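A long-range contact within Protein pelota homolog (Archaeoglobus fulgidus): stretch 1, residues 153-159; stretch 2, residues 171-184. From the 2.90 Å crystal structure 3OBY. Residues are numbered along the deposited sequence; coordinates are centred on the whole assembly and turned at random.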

# COMPACT_ATOMS: atom_id res chain seq x y z
N GLU A 153 17.12 -10.60 -15.02
CA GLU A 153 18.35 -11.20 -14.49
C GLU A 153 19.52 -10.21 -14.43
O GLU A 153 19.76 -9.47 -15.38
CB GLU A 153 18.73 -12.42 -15.34
CG GLU A 153 20.12 -12.96 -15.06
CD GLU A 153 20.40 -14.27 -15.78
OE1 GLU A 153 21.58 -14.66 -15.85
OE2 GLU A 153 19.43 -14.90 -16.26
N ILE A 154 20.24 -10.18 -13.31
CA ILE A 154 21.38 -9.28 -13.14
C ILE A 154 22.71 -10.00 -13.06
O ILE A 154 23.75 -9.43 -13.40
CB ILE A 154 21.23 -8.36 -11.90
CG1 ILE A 154 20.99 -9.20 -10.64
CG2 ILE A 154 20.11 -7.36 -12.11
CD1 ILE A 154 20.87 -8.36 -9.38
N PHE A 155 22.70 -11.24 -12.59
CA PHE A 155 23.93 -12.03 -12.52
C PHE A 155 23.70 -13.49 -12.21
O PHE A 155 22.60 -13.90 -11.84
CB PHE A 155 24.92 -11.44 -11.50
CG PHE A 155 24.52 -11.63 -10.05
CD1 PHE A 155 23.89 -10.61 -9.35
CD2 PHE A 155 24.82 -12.82 -9.38
CE1 PHE A 155 23.56 -10.77 -8.00
CE2 PHE A 155 24.49 -12.99 -8.03
CZ PHE A 155 23.87 -11.95 -7.34
N GLU A 156 24.76 -14.27 -12.38
CA GLU A 156 24.77 -15.70 -12.11
C GLU A 156 26.06 -16.04 -11.37
O GLU A 156 27.01 -15.26 -11.37
CB GLU A 156 24.74 -16.50 -13.41
CG GLU A 156 23.39 -17.05 -13.82
CD GLU A 156 23.55 -18.12 -14.89
OE1 GLU A 156 24.47 -18.00 -15.72
OE2 GLU A 156 22.75 -19.08 -14.90
N GLU A 157 26.09 -17.22 -10.76
CA GLU A 157 27.27 -17.64 -10.04
C GLU A 157 27.18 -19.15 -9.84
O GLU A 157 26.15 -19.66 -9.40
CB GLU A 157 27.33 -16.93 -8.68
CG GLU A 157 28.70 -16.93 -8.02
CD GLU A 157 29.77 -16.25 -8.85
OE1 GLU A 157 29.48 -15.22 -9.45
OE2 GLU A 157 30.91 -16.76 -8.91
N ARG A 158 28.25 -19.85 -10.17
CA ARG A 158 28.27 -21.30 -10.01
C ARG A 158 29.37 -21.71 -9.04
O ARG A 158 30.38 -21.02 -8.90
CB ARG A 158 28.47 -21.98 -11.37
CG ARG A 158 27.27 -21.83 -12.30
CD ARG A 158 27.49 -22.46 -13.67
NE ARG A 158 26.35 -22.25 -14.57
CZ ARG A 158 25.18 -22.86 -14.45
NH1 ARG A 158 24.97 -23.74 -13.47
NH2 ARG A 158 24.19 -22.58 -15.30
N MET A 159 29.14 -22.83 -8.35
CA MET A 159 30.09 -23.34 -7.37
C MET A 159 31.51 -23.22 -7.89
O MET A 159 32.24 -22.31 -7.50
CB MET A 159 29.78 -24.81 -7.05
CG MET A 159 30.60 -25.39 -5.91
SD MET A 159 30.36 -24.52 -4.33
CE MET A 159 29.29 -25.68 -3.46
N GLU A 171 32.24 -20.72 -0.00
CA GLU A 171 32.64 -19.35 -0.30
C GLU A 171 31.99 -18.91 -1.60
O GLU A 171 32.36 -17.89 -2.18
CB GLU A 171 34.15 -19.21 -0.38
CG GLU A 171 34.67 -18.14 0.56
CD GLU A 171 33.59 -17.14 0.96
OE1 GLU A 171 32.61 -17.55 1.63
OE2 GLU A 171 33.70 -15.95 0.60
N PHE A 172 31.03 -19.71 -2.03
CA PHE A 172 30.25 -19.45 -3.22
C PHE A 172 29.38 -18.28 -2.76
O PHE A 172 29.14 -17.32 -3.50
CB PHE A 172 29.41 -20.70 -3.53
CG PHE A 172 28.29 -20.48 -4.50
CD1 PHE A 172 28.53 -19.98 -5.77
CD2 PHE A 172 26.98 -20.77 -4.13
CE1 PHE A 172 27.49 -19.78 -6.67
CE2 PHE A 172 25.93 -20.58 -5.02
CZ PHE A 172 26.18 -20.08 -6.29
N PHE A 173 28.96 -18.37 -1.50
CA PHE A 173 28.13 -17.36 -0.84
C PHE A 173 28.77 -15.98 -0.88
O PHE A 173 28.17 -15.02 -1.36
CB PHE A 173 27.89 -17.75 0.62
CG PHE A 173 26.98 -18.94 0.80
CD1 PHE A 173 26.57 -19.70 -0.29
CD2 PHE A 173 26.55 -19.30 2.07
CE1 PHE A 173 25.73 -20.80 -0.12
CE2 PHE A 173 25.71 -20.40 2.26
CZ PHE A 173 25.30 -21.15 1.16
N GLY A 174 30.00 -15.90 -0.37
CA GLY A 174 30.71 -14.64 -0.36
C GLY A 174 30.68 -13.94 -1.70
O GLY A 174 30.47 -12.73 -1.77
N GLU A 175 30.90 -14.70 -2.77
CA GLU A 175 30.91 -14.15 -4.12
C GLU A 175 29.54 -13.62 -4.51
O GLU A 175 29.43 -12.54 -5.10
CB GLU A 175 31.36 -15.21 -5.13
CG GLU A 175 32.82 -15.63 -4.98
CD GLU A 175 33.22 -16.72 -5.96
OE1 GLU A 175 32.35 -17.18 -6.72
OE2 GLU A 175 34.41 -17.11 -5.96
N VAL A 176 28.49 -14.38 -4.19
CA VAL A 176 27.13 -13.97 -4.50
C VAL A 176 26.82 -12.69 -3.74
O VAL A 176 26.33 -11.71 -4.32
CB VAL A 176 26.10 -15.04 -4.07
CG1 VAL A 176 24.69 -14.57 -4.38
CG2 VAL A 176 26.39 -16.35 -4.78
N ALA A 177 27.10 -12.70 -2.44
CA ALA A 177 26.85 -11.56 -1.59
C ALA A 177 27.55 -10.30 -2.08
O ALA A 177 26.98 -9.21 -2.04
CB ALA A 177 27.31 -11.87 -0.16
N ALA A 178 28.77 -10.45 -2.58
CA ALA A 178 29.55 -9.29 -3.03
C ALA A 178 28.91 -8.69 -4.27
O ALA A 178 28.93 -7.45 -4.47
CB ALA A 178 30.96 -9.73 -3.37
N LYS A 179 28.33 -9.52 -5.11
CA LYS A 179 27.77 -8.90 -6.26
C LYS A 179 26.37 -8.40 -5.91
O LYS A 179 25.92 -7.39 -6.50
CB LYS A 179 27.95 -9.87 -7.41
CG LYS A 179 27.44 -11.23 -7.14
CD LYS A 179 27.59 -12.10 -8.36
CE LYS A 179 29.03 -12.44 -8.65
NZ LYS A 179 29.16 -13.31 -9.84
N LEU A 180 25.65 -9.07 -5.03
CA LEU A 180 24.38 -8.47 -4.70
C LEU A 180 24.68 -7.04 -4.13
O LEU A 180 23.99 -6.05 -4.43
CB LEU A 180 23.71 -9.27 -3.63
CG LEU A 180 23.04 -10.59 -3.99
CD1 LEU A 180 22.62 -11.29 -2.72
CD2 LEU A 180 21.84 -10.34 -4.88
N GLU A 181 25.70 -6.96 -3.28
CA GLU A 181 26.08 -5.71 -2.62
C GLU A 181 26.46 -4.59 -3.60
O GLU A 181 26.27 -3.41 -3.30
CB GLU A 181 27.23 -5.97 -1.64
CG GLU A 181 27.34 -4.95 -0.49
CD GLU A 181 28.26 -3.80 -0.81
OE1 GLU A 181 29.49 -4.02 -0.89
OE2 GLU A 181 27.75 -2.66 -0.96
N SER A 182 26.98 -4.96 -4.76
CA SER A 182 27.37 -3.96 -5.74
C SER A 182 26.25 -3.53 -6.68
O SER A 182 26.36 -2.48 -7.33
CB SER A 182 28.57 -4.46 -6.55
OG SER A 182 28.24 -5.61 -7.31
N PHE A 183 25.17 -4.31 -6.76
CA PHE A 183 24.05 -3.96 -7.64
C PHE A 183 23.22 -2.79 -7.11
O PHE A 183 22.70 -1.98 -7.88
CB PHE A 183 23.14 -5.17 -7.89
CG PHE A 183 21.97 -4.86 -8.79
CD1 PHE A 183 22.18 -4.47 -10.11
CD2 PHE A 183 20.66 -4.91 -8.31
CE1 PHE A 183 21.10 -4.12 -10.93
CE2 PHE A 183 19.57 -4.57 -9.12
CZ PHE A 183 19.79 -4.17 -10.44
N ASP A 184 23.07 -2.72 -5.79
CA ASP A 184 22.33 -1.64 -5.14
C ASP A 184 20.81 -1.77 -5.23
O ASP A 184 20.20 -1.51 -6.27
CB ASP A 184 22.78 -0.29 -5.73
CG ASP A 184 22.36 0.90 -4.87
OD1 ASP A 184 22.91 2.00 -5.09
OD2 ASP A 184 21.48 0.74 -4.00

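Strand 153-158 lies nearly antiparallel to helix 172-183, their axes 8.9 Å apart at closest approach, and the space between is filled mainly by side chains, with some backbone oxygens of the strand also touching the helix. Three residues cover the most surface: Glu157, Phe155 and Phe172.

Phe155 points toward the helix, where a flat ring can meet several neighbours at once. The methylene Lys179 CD sits over one face, 3.4 Å from the centroid of the Phe155 ring, a CH-pi contact; at the ring edge, Phe155 CZ lies 3.6 Å from Leu180 CD2. Leucine suits this buried position because its branched end reaches back to the ring although its CB points sideways.

Glu157 serves two chemistries. Its aliphatic part packs on the third large residue, buried Phe172, with Glu157 CG 3.4 Å from Phe172 CE1, while its carboxylate forms a salt bridge with Lys179. The modelled 2.0 Å between Glu157 OE1 and Lys179 NZ is too short to be real, so the detailed geometry is uncertain. Lysine fits here because its methylenes can lie over the Phe155 ring while its ammonium group ends near the Glu157 carboxylate, though that end is less surely placed.

Farther along, Ile154 CD1 rests over the face of Phe183, 3.9 Å from the ring centroid, a CH-pi contact suited to a branched aliphatic chain against an aromatic ring, adding an apolar contact near the helix's C-terminal end.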